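Local structure of predicted metal-dependent phosphohydrolase (Magnetospirillum magnetotacticum MS-1, 3KH1) at residues L73-T85 / E98-L110. The protein is a predicted metal-dependent phosphohydrolase of the HD-domain family that may act as a 5'-deoxynucleotidase. Sequence-based numbering, arbitrary orientation. Where two conformers were deposited one is given.
Sequences LIHDIVEIDAGDT and ERERKAAARLFGL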
ATOM      1  N   LEU A  73      -5.935   3.059  -1.311  1.00  9.08           N
ATOM      2  CA  LEU A  73      -5.386   1.732  -1.630  1.00  9.35           C
ATOM      3  C   LEU A  73      -5.955   1.231  -2.964  1.00  9.15           C
ATOM      4  O   LEU A  73      -5.273   0.532  -3.700  1.00  9.55           O
ATOM      5  CB  LEU A  73      -5.669   0.727  -0.553  1.00  9.32           C
ATOM      6  CG  LEU A  73      -4.941   1.016   0.784  1.00  9.28           C
ATOM      7  CD1 LEU A  73      -5.472   0.076   1.874  1.00 10.75           C
ATOM      8  CD2 LEU A  73      -3.405   0.812   0.623  1.00 10.08           C
ATOM      9  N   ILE A  74      -7.196   1.593  -3.301  1.00  9.50           N
ATOM     10  CA  ILE A  74      -7.811   1.049  -4.523  1.00 10.17           C
ATOM     11  C   ILE A  74      -7.836   2.024  -5.699  1.00 10.78           C
ATOM     12  O   ILE A  74      -8.247   1.642  -6.796  1.00 11.12           O
ATOM     13  CB  ILE A  74      -9.218   0.443  -4.256  1.00 11.01           C
ATOM     14  CG1 ILE A  74     -10.250   1.460  -3.774  1.00 11.55           C
ATOM     15  CG2 ILE A  74      -9.076  -0.676  -3.247  1.00 12.93           C
ATOM     16  CD1 ILE A  74     -10.910   2.317  -4.879  1.00 13.93           C
ATOM     17  N   HIS A  75      -7.444   3.289  -5.490  1.00 10.45           N
ATOM     18  CA  HIS A  75      -7.687   4.344  -6.467  1.00 11.28           C
ATOM     19  C   HIS A  75      -7.026   4.157  -7.819  1.00 10.70           C
ATOM     20  O   HIS A  75      -7.518   4.714  -8.783  1.00 12.04           O
ATOM     21  CB  HIS A  75      -7.342   5.766  -5.903  1.00 11.35           C
ATOM     22  CG  HIS A  75      -5.902   6.147  -6.064  1.00 11.87           C
ATOM     23  ND1 HIS A  75      -4.881   5.657  -5.254  1.00 11.40           N
ATOM     24  CD2 HIS A  75      -5.304   6.937  -6.996  1.00 11.98           C
ATOM     25  CE1 HIS A  75      -3.718   6.146  -5.682  1.00 12.17           C
ATOM     26  NE2 HIS A  75      -3.954   6.946  -6.722  1.00 11.82           N
ATOM     27  N   ASP A  76      -5.922   3.416  -7.857  1.00 10.79           N
ATOM     28  CA  ASP A  76      -5.212   3.154  -9.087  1.00 10.10           C
ATOM     29  C   ASP A  76      -5.362   1.746  -9.635  1.00 10.58           C
ATOM     30  O   ASP A  76      -4.762   1.400 -10.657  1.00 11.62           O
ATOM     31  CB  ASP A  76      -3.718   3.494  -8.971  1.00 10.31           C
ATOM     32  CG  ASP A  76      -3.411   4.939  -9.337  1.00 10.98           C
ATOM     33  OD1 ASP A  76      -4.248   5.589 -10.009  1.00 12.38           O
ATOM     34  OD2 ASP A  76      -2.284   5.350  -8.997  1.00 12.01           O
ATOM     35  N   ILE A  77      -6.220   0.935  -9.057  1.00 10.87           N
ATOM     36  CA  ILE A  77      -6.417  -0.419  -9.601  1.00 11.38           C
ATOM     37  C   ILE A  77      -6.773  -0.421 -11.078  1.00 12.20           C
ATOM     38  O   ILE A  77      -6.281  -1.287 -11.835  1.00 12.78           O
ATOM     39  CB  ILE A  77      -7.378  -1.232  -8.723  1.00 13.07           C
ATOM     40  CG1 ILE A  77      -6.633  -1.643  -7.404  1.00 14.07           C
ATOM     41  CG2 ILE A  77      -7.967  -2.434  -9.504  1.00 13.95           C
ATOM     42  CD1 ILE A  77      -7.546  -2.234  -6.323  1.00 16.36           C
ATOM     43  N   VAL A  78      -7.583   0.554 -11.512  1.00 12.41           N
ATOM     44  CA  VAL A  78      -7.891   0.618 -12.937  1.00 13.06           C
ATOM     45  C   VAL A  78      -6.671   0.727 -13.852  1.00 12.96           C
ATOM     46  O   VAL A  78      -6.728   0.306 -15.036  1.00 14.41           O
ATOM     47  CB  VAL A  78      -8.865   1.777 -13.286  1.00 13.43           C
ATOM     48  CG1 VAL A  78     -10.274   1.468 -12.691  1.00 14.98           C
ATOM     49  CG2 VAL A  78      -8.297   3.168 -12.866  1.00 14.69           C
ATOM     50  N   GLU A  79      -5.559   1.259 -13.341  1.00 12.05           N
ATOM     51  CA  GLU A  79      -4.346   1.395 -14.149  1.00 12.35           C
ATOM     52  C   GLU A  79      -3.711   0.061 -14.556  1.00 13.01           C
ATOM     53  O   GLU A  79      -2.884   0.028 -15.462  1.00 13.59           O
ATOM     54  CB  GLU A  79      -3.331   2.353 -13.485  1.00 12.43           C
ATOM     55  CG  GLU A  79      -3.949   3.762 -13.231  1.00 12.88           C
ATOM     56  CD  GLU A  79      -2.951   4.884 -13.068  1.00 12.59           C
ATOM     57  OE1 GLU A  79      -1.772   4.637 -12.843  1.00 14.00           O
ATOM     58  OE2 GLU A  79      -3.405   6.055 -13.215  1.00 16.27           O
ATOM     59  N   ILE A  80      -4.051  -1.038 -13.883  1.00 12.63           N
ATOM     60  CA  ILE A  80      -3.617  -2.369 -14.325  1.00 13.20           C
ATOM     61  C   ILE A  80      -3.888  -2.545 -15.799  1.00 15.22           C
ATOM     62  O   ILE A  80      -3.048  -3.103 -16.504  1.00 16.48           O
ATOM     63  CB  ILE A  80      -4.246  -3.495 -13.480  1.00 13.23           C
ATOM     64  CG1 ILE A  80      -3.673  -3.497 -12.066  1.00 13.05           C
ATOM     65  CG2 ILE A  80      -4.097  -4.856 -14.152  1.00 14.93           C
ATOM     66  CD1 ILE A  80      -4.490  -4.260 -11.079  1.00 12.99           C
ATOM     67  N   ASP A  81      -5.085  -2.153 -16.250  1.00 15.95           N
ATOM     68  CA  ASP A  81      -5.448  -2.245 -17.647  1.00 17.19           C
ATOM     69  C   ASP A  81      -5.239  -0.921 -18.389  1.00 18.61           C
ATOM     70  O   ASP A  81      -4.915  -0.924 -19.589  1.00 20.40           O
ATOM     71  CB  ASP A  81      -6.921  -2.660 -17.826  1.00 19.41           C
ATOM     72  CG  ASP A  81      -7.235  -4.098 -17.406  1.00 19.28           C
ATOM     73  OD1 ASP A  81      -6.310  -4.883 -17.033  1.00 21.08           O
ATOM     74  OD2 ASP A  81      -8.467  -4.423 -17.549  1.00 21.42           O
ATOM     75  N   ALA A  82      -5.498   0.212 -17.729  1.00 17.84           N
ATOM     76  CA  ALA A  82      -5.473   1.513 -18.429  1.00 18.38           C
ATOM     77  C   ALA A  82      -4.090   2.152 -18.512  1.00 18.06           C
ATOM     78  O   ALA A  82      -3.910   3.080 -19.316  1.00 20.17           O
ATOM     79  CB  ALA A  82      -6.461   2.493 -17.807  1.00 18.35           C
ATOM     80  N   GLY A  83      -3.140   1.697 -17.698  1.00 16.83           N
ATOM     81  CA  GLY A  83      -1.818   2.318 -17.598  1.00 16.45           C
ATOM     82  C   GLY A  83      -1.871   3.629 -16.844  1.00 16.35           C
ATOM     83  O   GLY A  83      -2.921   4.097 -16.429  1.00 16.62           O
ATOM     84  N   ASP A  84      -0.710   4.201 -16.624  1.00 16.88           N
ATOM     85  CA  ASP A  84      -0.585   5.473 -15.988  1.00 16.48           C
ATOM     86  C   ASP A  84      -0.562   6.577 -17.046  1.00 18.44           C
ATOM     87  O   ASP A  84      -0.060   6.382 -18.165  1.00 20.76           O
ATOM     88  CB  ASP A  84       0.723   5.510 -15.192  1.00 16.80           C
ATOM     89  CG  ASP A  84       0.939   6.834 -14.482  1.00 17.30           C
ATOM     90  OD1 ASP A  84       0.127   7.103 -13.601  1.00 21.93           O
ATOM     91  OD2 ASP A  84       1.887   7.569 -14.796  1.00 20.72           O
ATOM     92  N   THR A  85      -1.145   7.722 -16.680  1.00 18.74           N
ATOM     93  CA  THR A  85      -1.101   8.915 -17.489  1.00 20.35           C
ATOM     94  C   THR A  85      -0.456  10.018 -16.660  1.00 18.67           C
ATOM     95  O   THR A  85      -0.980  10.372 -15.603  1.00 21.36           O
ATOM     96  CB  THR A  85      -2.558   9.360 -17.885  1.00 21.10           C
ATOM     97  OG1 THR A  85      -3.302   8.274 -18.530  1.00 26.91           O
ATOM     98  CG2 THR A  85      -2.493  10.542 -18.845  1.00 24.29           C
ATOM     99  N   GLU A  98     -12.410   6.292 -21.098  1.00 31.94           N
ATOM    100  CA  GLU A  98     -12.928   5.008 -21.617  1.00 31.89           C
ATOM    101  C   GLU A  98     -12.081   3.811 -21.171  1.00 29.82           C
ATOM    102  O   GLU A  98     -12.645   2.777 -20.816  1.00 30.61           O
ATOM    103  CB  GLU A  98     -13.102   4.967 -23.155  1.00 32.85           C
ATOM    104  CG  GLU A  98     -13.653   3.633 -23.695  1.00 33.94           C
ATOM    105  N   ARG A  99     -10.752   3.957 -21.217  1.00 28.23           N
ATOM    106  CA  ARG A  99      -9.805   2.930 -20.766  0.50 26.68           C
ATOM    107  C   ARG A  99     -10.101   2.547 -19.327  1.00 25.51           C
ATOM    108  O   ARG A  99     -10.167   1.379 -18.966  1.00 25.28           O
ATOM    109  CB  ARG A  99      -8.367   3.465 -20.811  0.50 26.41           C
ATOM    110  CG  ARG A  99      -7.717   3.489 -22.174  0.50 26.97           C
ATOM    111  CD  ARG A  99      -6.216   3.624 -22.033  0.50 26.50           C
ATOM    112  NE  ARG A  99      -5.776   5.004 -22.181  0.50 28.15           N
ATOM    113  CZ  ARG A  99      -5.277   5.760 -21.215  0.50 25.73           C
ATOM    114  NH1 ARG A  99      -5.120   5.272 -19.981  0.50 20.27           N
ATOM    115  NH2 ARG A  99      -4.906   7.012 -21.489  0.50 27.84           N
ATOM    116  N   GLU A 100     -10.251   3.575 -18.500  1.00 23.57           N
ATOM    117  CA  GLU A 100     -10.446   3.384 -17.050  1.00 22.48           C
ATOM    118  C   GLU A 100     -11.837   2.806 -16.754  1.00 23.46           C
ATOM    119  O   GLU A 100     -11.980   1.918 -15.938  1.00 22.36           O
ATOM    120  CB  GLU A 100     -10.134   4.678 -16.256  1.00 22.42           C
ATOM    121  CG  GLU A 100      -8.637   5.022 -16.297  1.00 21.45           C
ATOM    122  CD  GLU A 100      -8.202   6.149 -15.412  1.00 23.36           C
ATOM    123  OE1 GLU A 100      -9.039   6.846 -14.818  1.00 26.75           O
ATOM    124  OE2 GLU A 100      -6.959   6.352 -15.321  1.00 24.82           O
ATOM    125  N   ARG A 101     -12.864   3.267 -17.459  1.00 25.48           N
ATOM    126  CA  ARG A 101     -14.217   2.715 -17.287  1.00 26.91           C
ATOM    127  C   ARG A 101     -14.236   1.213 -17.590  1.00 26.01           C
ATOM    128  O   ARG A 101     -14.754   0.432 -16.780  1.00 26.08           O
ATOM    129  CB  ARG A 101     -15.229   3.487 -18.166  1.00 28.36           C
ATOM    130  CG  ARG A 101     -16.674   2.915 -18.238  1.00 33.53           C
ATOM    131  CD  ARG A 101     -17.616   3.823 -19.075  1.00 37.92           C
ATOM    132  NE  ARG A 101     -17.267   3.780 -20.506  1.00 42.40           N
ATOM    133  CZ  ARG A 101     -16.770   4.796 -21.236  1.00 43.75           C
ATOM    134  NH1 ARG A 101     -16.560   6.021 -20.724  1.00 44.38           N
ATOM    135  NH2 ARG A 101     -16.481   4.584 -22.514  1.00 44.76           N
ATOM    136  N   LYS A 102     -13.642   0.812 -18.717  1.00 24.92           N
ATOM    137  CA  LYS A 102     -13.514  -0.599 -19.063  1.00 24.71           C
ATOM    138  C   LYS A 102     -12.654  -1.393 -18.077  1.00 23.78           C
ATOM    139  O   LYS A 102     -12.994  -2.514 -17.712  1.00 25.02           O
ATOM    140  CB  LYS A 102     -12.935  -0.791 -20.473  1.00 27.09           C
ATOM    141  N   ALA A 103     -11.565  -0.786 -17.609  1.00 21.63           N
ATOM    142  CA  ALA A 103     -10.718  -1.442 -16.617  1.00 20.10           C
ATOM    143  C   ALA A 103     -11.524  -1.720 -15.337  1.00 20.09           C
ATOM    144  O   ALA A 103     -11.445  -2.816 -14.751  1.00 19.02           O
ATOM    145  CB  ALA A 103      -9.520  -0.551 -16.314  1.00 19.52           C
ATOM    146  N   ALA A 104     -12.238  -0.709 -14.868  1.00 19.88           N
ATOM    147  CA  ALA A 104     -13.053  -0.839 -13.660  1.00 20.63           C
ATOM    148  C   ALA A 104     -14.033  -2.002 -13.785  1.00 21.00           C
ATOM    149  O   ALA A 104     -14.157  -2.829 -12.873  1.00 20.49           O
ATOM    150  CB  ALA A 104     -13.765   0.423 -13.364  1.00 21.52           C
ATOM    151  N   ALA A 105     -14.724  -2.073 -14.921  1.00 21.64           N
ATOM    152  CA  ALA A 105     -15.662  -3.163 -15.138  1.00 22.00           C
ATOM    153  C   ALA A 105     -15.024  -4.562 -15.052  1.00 22.63           C
ATOM    154  O   ALA A 105     -15.599  -5.462 -14.423  1.00 24.53           O
ATOM    155  CB  ALA A 105     -16.411  -2.977 -16.447  1.00 23.71           C
ATOM    156  N   ARG A 106     -13.842  -4.745 -15.633  1.00 21.41           N
ATOM    157  CA  ARG A 106     -13.198  -6.041 -15.642  1.00 21.72           C
ATOM    158  C   ARG A 106     -12.618  -6.371 -14.282  1.00 20.41           C
ATOM    159  O   ARG A 106     -12.771  -7.486 -13.773  1.00 21.18           O
ATOM    160  CB  ARG A 106     -12.080  -6.111 -16.680  1.00 22.16           C
ATOM    161  CG  ARG A 106     -11.478  -7.509 -16.788  1.00 22.55           C
ATOM    162  CD  ARG A 106     -10.282  -7.543 -17.700  1.00 23.45           C
ATOM    163  NE  ARG A 106      -9.050  -7.055 -17.065  1.00 22.53           N
ATOM    164  CZ  ARG A 106      -8.267  -7.760 -16.231  1.00 22.58           C
ATOM    165  NH1 ARG A 106      -8.562  -9.010 -15.868  1.00 24.88           N
ATOM    166  NH2 ARG A 106      -7.140  -7.239 -15.812  1.00 22.22           N
ATOM    167  N   LEU A 107     -11.914  -5.396 -13.693  1.00 17.81           N
ATOM    168  CA  LEU A 107     -11.165  -5.642 -12.474  1.00 16.39           C
ATOM    169  C   LEU A 107     -12.079  -5.724 -11.269  1.00 15.92           C
ATOM    170  O   LEU A 107     -12.042  -6.731 -10.546  1.00 16.16           O
ATOM    171  CB  LEU A 107     -10.075  -4.575 -12.296  1.00 16.00           C
ATOM    172  CG  LEU A 107      -8.883  -4.790 -13.276  1.00 15.96           C
ATOM    173  CD1 LEU A 107      -8.152  -3.501 -13.537  1.00 18.44           C
ATOM    174  CD2 LEU A 107      -7.995  -5.929 -12.753  1.00 18.13           C
ATOM    175  N   PHE A 108     -12.853  -4.672 -10.989  1.00 16.32           N
ATOM    176  CA  PHE A 108     -13.815  -4.750  -9.879  1.00 17.24           C
ATOM    177  C   PHE A 108     -14.850  -5.857 -10.130  1.00 17.77           C
ATOM    178  O   PHE A 108     -15.351  -6.438  -9.175  1.00 18.13           O
ATOM    179  CB  PHE A 108     -14.475  -3.385  -9.590  1.00 17.85           C
ATOM    180  CG  PHE A 108     -13.467  -2.325  -9.170  1.00 16.77           C
ATOM    181  CD1 PHE A 108     -12.652  -2.505  -8.057  1.00 15.83           C
ATOM    182  CD2 PHE A 108     -13.289  -1.162  -9.902  1.00 17.49           C
ATOM    183  CE1 PHE A 108     -11.711  -1.558  -7.686  1.00 15.40           C
ATOM    184  CE2 PHE A 108     -12.328  -0.217  -9.506  1.00 17.55           C
ATOM    185  CZ  PHE A 108     -11.574  -0.426  -8.427  1.00 14.50           C
ATOM    186  N   GLY A 109     -15.092  -6.200 -11.397  1.00 18.16           N
ATOM    187  CA  GLY A 109     -16.055  -7.237 -11.738  1.00 18.89           C
ATOM    188  C   GLY A 109     -15.603  -8.613 -11.284  1.00 18.90           C
ATOM    189  O   GLY A 109     -16.411  -9.534 -11.274  1.00 20.76           O
ATOM    190  N   LEU A 110     -14.323  -8.791 -10.948  1.00 18.98           N
ATOM    191  CA  LEU A 110     -13.855 -10.040 -10.330  1.00 17.42           C
ATOM    192  C   LEU A 110     -14.459 -10.258  -8.927  1.00 17.55           C
ATOM    193  O   LEU A 110     -14.587 -11.380  -8.459  1.00 18.41           O
ATOM    194  CB  LEU A 110     -12.330 -10.064 -10.244  1.00 18.59           C
ATOM    195  CG  LEU A 110     -11.565 -10.125 -11.583  1.00 20.21           C
ATOM    196  CD1 LEU A 110     -10.059  -9.956 -11.335  1.00 19.47           C
ATOM    197  CD2 LEU A 110     -11.874 -11.425 -12.364  1.00 23.08           C
TER
HETATM  198  O   HOH W   1      -4.860   5.985 -17.055  1.00 24.89           O
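V78 and A103 bring their backbones within 5.1 Å, CA to CA, where small side chains on helix 96-108 let the turn entering helix 79-82 lie against it. V78 crosses E100 at about a right angle: its CG1 reaches past E100 O to A104 CB at 3.7 Å and on to the F108 ring, while CG2 lies on the aliphatic part of E100; W123 of helix 113-128 also touches V78, E100 and A104. An alanine here, lacking CG1 and CG2, would probably open a gap between A104, F108 and the E100 chain. Next to it, L107 CD1 lies against I77 O (3.4 Å) and I80 CB, and I77 CG2 meets L107 CB. At one end of the interface D81 and R106 pair side-on: NE gives a nearly straight bond (173°) to the syn lone pair of OD2 at 2.7 Å and NH2 binds OD1 at 2.8 Å, the carboxylate and guanidinium planes 21° apart, nearly coplanar. The bend at chi3 (80°) turns the guanidinium into this pose, and E19 of helix 8-19 is a second partner for NH2. At the other end one water joins G83 O, T85 OG1 and E100 OE2; in the conformer given, R99 NH1 also meets this water and makes a weak bond to A82 O, both doubtful. The contact packs the segment running from helix 65-74 through short helix 79-82 onto helix 96-108 at A103 and A104, beside H75-D76, probably the His-Asp signature of the HD-domain fold.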